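Local coordinates for uncharacterized protein TP-0789 domain-containing protein (Nitrosomonas europaea ATCC 19718, PDB 3BUU) that is of unknown function but belongs to the LolA superfamily, whose members include periplasmic carriers of lipoproteins, and so may bind a lipophilic ligand, at residues Y46-K51 with S56-T61; V30-A35 with G99-G104. One frame throughout, in Å; residues are numbered along the deposited sequence. Where two conformers were deposited one is given.

Contact 1. Residues Y46-K51 with S56-T61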
# COMPACT_ATOMS: atom_id res chain seq x y z
N TYR A 46 1.42 -6.50 -10.92
CA TYR A 46 1.98 -5.18 -11.11
C TYR A 46 3.47 -5.20 -10.89
O TYR A 46 3.97 -5.96 -10.07
CB TYR A 46 1.41 -4.18 -10.08
CG TYR A 46 -0.09 -4.07 -10.14
CD1 TYR A 46 -0.71 -3.11 -10.91
CD2 TYR A 46 -0.91 -4.95 -9.41
CE1 TYR A 46 -2.09 -3.02 -10.96
CE2 TYR A 46 -2.29 -4.83 -9.46
CZ TYR A 46 -2.86 -3.89 -10.23
OH TYR A 46 -4.23 -3.79 -10.28
N GLN A 47 4.18 -4.31 -11.56
CA GLN A 47 5.54 -3.99 -11.21
C GLN A 47 5.52 -2.59 -10.63
O GLN A 47 4.94 -1.67 -11.24
CB GLN A 47 6.47 -4.00 -12.43
CG GLN A 47 7.91 -3.62 -11.99
CD GLN A 47 8.85 -3.25 -13.12
OE1 GLN A 47 8.87 -2.10 -13.56
NE2 GLN A 47 9.67 -4.19 -13.54
N VAL A 48 6.16 -2.40 -9.48
CA VAL A 48 6.17 -1.13 -8.77
C VAL A 48 7.60 -0.60 -8.69
O VAL A 48 8.50 -1.33 -8.27
CB VAL A 48 5.59 -1.29 -7.36
CG1 VAL A 48 5.60 0.04 -6.64
CG2 VAL A 48 4.17 -1.83 -7.46
N LEU A 49 7.78 0.67 -9.09
CA LEU A 49 9.04 1.40 -8.89
C LEU A 49 8.69 2.42 -7.80
O LEU A 49 7.92 3.34 -8.03
CB LEU A 49 9.42 2.10 -10.19
CG LEU A 49 9.65 1.17 -11.38
CD1 LEU A 49 10.01 1.99 -12.62
CD2 LEU A 49 10.71 0.14 -11.07
N SER A 50 9.27 2.23 -6.62
CA SER A 50 8.90 2.99 -5.44
C SER A 50 10.03 3.91 -4.97
O SER A 50 11.14 3.44 -4.66
CB SER A 50 8.55 2.03 -4.33
OG SER A 50 8.34 2.67 -3.10
N LYS A 51 9.74 5.21 -4.88
CA LYS A 51 10.66 6.19 -4.40
C LYS A 51 10.01 6.96 -3.24
O LYS A 51 9.63 8.13 -3.35
CB LYS A 51 11.14 7.09 -5.52
CG LYS A 51 12.34 7.90 -5.15
CD LYS A 51 12.85 8.68 -6.35
CE LYS A 51 14.13 9.36 -6.02
NZ LYS A 51 14.49 10.24 -7.19
N SER A 56 6.33 7.37 -7.58
CA SER A 56 6.32 5.97 -7.86
C SER A 56 5.71 5.77 -9.24
O SER A 56 5.03 6.67 -9.79
CB SER A 56 5.56 5.17 -6.83
OG SER A 56 4.20 5.52 -6.84
N ILE A 57 5.96 4.59 -9.79
CA ILE A 57 5.29 4.12 -11.00
C ILE A 57 4.76 2.74 -10.72
O ILE A 57 5.48 1.88 -10.19
CB ILE A 57 6.26 4.07 -12.19
CG1 ILE A 57 6.64 5.49 -12.61
CG2 ILE A 57 5.66 3.30 -13.37
CD1 ILE A 57 7.88 5.60 -13.49
N VAL A 58 3.50 2.51 -11.08
CA VAL A 58 2.86 1.21 -10.93
C VAL A 58 2.42 0.78 -12.32
O VAL A 58 1.58 1.42 -12.94
CB VAL A 58 1.66 1.29 -9.99
CG1 VAL A 58 0.97 -0.08 -9.89
CG2 VAL A 58 2.11 1.76 -8.58
N MSE A 59 2.98 -0.33 -12.78
CA MSE A 59 2.69 -0.81 -14.16
C MSE A 59 1.97 -2.15 -14.09
O MSE A 59 2.47 -3.05 -13.49
CB MSE A 59 4.00 -0.99 -14.90
CG MSE A 59 4.66 0.34 -15.30
SE MSE A 59 6.41 0.29 -16.05
CE MSE A 59 6.94 -1.49 -15.55
N ILE A 60 0.79 -2.23 -14.70
CA ILE A 60 0.01 -3.48 -14.71
C ILE A 60 0.54 -4.42 -15.75
O ILE A 60 0.78 -4.03 -16.90
CB ILE A 60 -1.48 -3.27 -14.91
CG1 ILE A 60 -2.24 -4.60 -14.74
CG2 ILE A 60 -1.75 -2.65 -16.20
CD1 ILE A 60 -3.62 -4.43 -14.29
N THR A 61 0.75 -5.66 -15.36
CA THR A 61 1.25 -6.64 -16.28
C THR A 61 0.19 -7.71 -16.63
O THR A 61 0.29 -8.36 -17.67
CB THR A 61 2.54 -7.29 -15.75
OG1 THR A 61 2.28 -7.94 -14.52
CG2 THR A 61 3.68 -6.29 -15.55

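Contact 2. Residues V30-A35 with G99-G104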
# COMPACT_ATOMS: atom_id res chain seq x y z
N VAL A 30 4.08 -7.23 -7.42
CA VAL A 30 2.92 -7.48 -6.58
C VAL A 30 1.87 -8.25 -7.33
O VAL A 30 1.45 -7.82 -8.41
CB VAL A 30 2.30 -6.14 -6.07
CG1 VAL A 30 1.28 -6.45 -4.97
CG2 VAL A 30 3.40 -5.19 -5.55
N ALA A 31 1.45 -9.38 -6.78
CA ALA A 31 0.36 -10.18 -7.34
C ALA A 31 -0.83 -10.00 -6.41
O ALA A 31 -0.65 -10.08 -5.20
CB ALA A 31 0.74 -11.64 -7.40
N ILE A 32 -2.00 -9.72 -6.95
CA ILE A 32 -3.17 -9.47 -6.13
C ILE A 32 -4.26 -10.44 -6.61
O ILE A 32 -4.68 -10.40 -7.77
CB ILE A 32 -3.69 -8.04 -6.24
CG1 ILE A 32 -2.55 -7.07 -5.95
CG2 ILE A 32 -4.88 -7.85 -5.32
CD1 ILE A 32 -2.97 -5.57 -5.96
N ARG A 33 -4.70 -11.30 -5.70
CA ARG A 33 -5.75 -12.29 -5.97
C ARG A 33 -6.93 -11.91 -5.09
O ARG A 33 -6.84 -11.99 -3.87
CB ARG A 33 -5.25 -13.69 -5.61
CG ARG A 33 -4.08 -14.19 -6.47
CD ARG A 33 -3.58 -15.61 -6.15
NE ARG A 33 -2.66 -16.14 -7.17
CZ ARG A 33 -1.37 -15.80 -7.26
NH1 ARG A 33 -0.82 -14.94 -6.39
NH2 ARG A 33 -0.63 -16.34 -8.22
N THR A 34 -8.06 -11.57 -5.71
CA THR A 34 -9.25 -11.19 -4.98
C THR A 34 -10.34 -12.21 -5.23
O THR A 34 -10.55 -12.59 -6.39
CB THR A 34 -9.76 -9.83 -5.41
OG1 THR A 34 -8.76 -8.84 -5.16
CG2 THR A 34 -11.01 -9.42 -4.71
N ALA A 35 -11.00 -12.64 -4.17
CA ALA A 35 -12.13 -13.53 -4.33
C ALA A 35 -13.14 -13.24 -3.27
O ALA A 35 -12.81 -12.78 -2.17
CB ALA A 35 -11.67 -14.97 -4.20
N GLY A 99 -10.22 -4.99 -6.37
CA GLY A 99 -10.62 -5.66 -5.16
C GLY A 99 -10.66 -4.71 -3.98
O GLY A 99 -11.24 -3.64 -4.08
N GLN A 100 -10.05 -5.13 -2.88
CA GLN A 100 -10.01 -4.36 -1.66
C GLN A 100 -8.78 -3.48 -1.55
O GLN A 100 -8.46 -3.02 -0.47
CB GLN A 100 -10.09 -5.32 -0.46
CG GLN A 100 -11.41 -6.01 -0.38
CD GLN A 100 -12.52 -5.02 -0.18
OE1 GLN A 100 -12.51 -4.29 0.79
NE2 GLN A 100 -13.51 -5.00 -1.08
N VAL A 101 -8.10 -3.23 -2.69
CA VAL A 101 -6.85 -2.48 -2.72
C VAL A 101 -7.09 -1.11 -3.29
O VAL A 101 -7.66 -0.98 -4.39
CB VAL A 101 -5.81 -3.26 -3.53
CG1 VAL A 101 -4.45 -2.56 -3.44
CG2 VAL A 101 -5.69 -4.71 -3.01
N ALA A 102 -6.68 -0.07 -2.56
CA ALA A 102 -6.75 1.33 -3.03
C ALA A 102 -5.46 1.63 -3.81
O ALA A 102 -4.42 1.04 -3.59
CB ALA A 102 -6.85 2.24 -1.86
N ASN A 103 -5.52 2.64 -4.68
CA ASN A 103 -4.32 3.07 -5.40
C ASN A 103 -3.15 3.33 -4.45
O ASN A 103 -2.03 2.91 -4.71
CB ASN A 103 -4.64 4.32 -6.20
CG ASN A 103 -5.50 4.04 -7.41
OD1 ASN A 103 -5.42 2.97 -8.01
ND2 ASN A 103 -6.32 5.02 -7.78
N GLY A 104 -3.41 4.03 -3.34
CA GLY A 104 -2.33 4.37 -2.43
C GLY A 104 -1.74 3.15 -1.74
O GLY A 104 -0.58 3.21 -1.32

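Contact 1. Residues Y46-K51 with S56-T61
Y46 and I60 form the first of five antiparallel pairs that join Y46-K51 to S56-T61, followed by Q47 with M59, V48 with V58, L49 with I57 and S50 with S56. The segment axes approach to 4.6 Å and run antiparallel at 166°.

Two pairs supply the backbone hydrogen bonds. Q47 N gives to M59 O and M59 N returns to Q47 O (2.8 Å); L49 N reaches I57 O at 2.8 Å with an N-H...O angle of 172°, and I57 N closes that ring on L49 O. The non-hydrogen-bonded positions add CA-H...O contacts, among them Y46 CA to M59 O at 3.2 Å.

Three of the four apolar side-chain contacts lie on the face of Y46, V48, V58 and I60. The phenol leans over the neighbouring strand because CG stands anti to its carbonyl carbon (chi1 -58°): CD1 meets V58 CG1 at 3.6 Å, while CE1 meets I60 CD1 at 3.9 Å, the two methyls on opposite sides of the ring plane. With an alanine here the ring wedged between V58 and I60 would be gone, and a gap would probably open between their methyls in this buried face. V48 CG2 and V58 CG2 touch loosely. On the other face L49 and I57 meet through their CB atoms at 4.2 Å, and Q47 lies alongside M59, a selenomethionine.

The unbroken register and short connection identify a beta hairpin, strands 39-51 and 55-62, in the antiparallel framework of a LolA superfamily protein, whose known members fold as an incomplete beta barrel.

Contact 2. Residues V30-A35 with G99-G104
T34 and G99 make the nearest backbone approach, with CA atoms 5.7 Å apart, and beyond them the chain of G99-G104 diverges from strand V30-A35; the two segments share no backbone hydrogen bonds and bury just 155 Å² in total.

The touching residues are I32 and T34 on one side, G99 and V101 on the other. I32 and V101 reach toward each other tip to tip: the CG2 branches meet at 4.0 Å, and I32 CD1 also lies 4.1 Å from V101 CG2, so that one valine methyl is touched by two methyls of the isoleucine. In I32 the CG2 branch sits anti to the backbone N while CG1 stands beside it (chi1 -53°), a setting that presents both CG2 and CD1 to V101.

At the other end T34 lies against the glycine backbone, OG1 at 3.7 Å and CG2 at 3.8 Å from G99 CA. A CB on G99 would fall about 2.2 Å from T34 OG1, a clash, and G99 also has a positive phi (55°); both observations are consistent with glycine at this position. The threonine hydroxyl is hydrogen-bonded to S203 OG, and Q100 N donates to the same oxygen, so both segments are tied to one serine.

V30-A35 lies between strands 39-51 and 202-212 in the sheet, and V101 packs additionally on S203 and L205 of the latter. G99 and Q100 connect strand 96-98 to strand 101-102, from which the chain passes into helix 103-107.

How the contacts relate
Strands 26-36 and 39-51 are sheet neighbours, and their junction brings contact 1 and contact 2 together although the contact centres lie 13 Å apart. Y46 N stands 2.8 Å from V30 O, a probable hydrogen bond between the backbones. Side chains continue the link: Y46 CE2 packs at 3.6 Å on I32 CD1, and V48 CG2 at 3.9 Å on V30 CG2. The Y46 ring thus bridges the hairpin and the I32 side of contact 2, and both Y46 and I32 also touch L97 and T98 of strand 96-98. In sequence, the whole hairpin falls between the two segments of contact 2. No ligand site is established here.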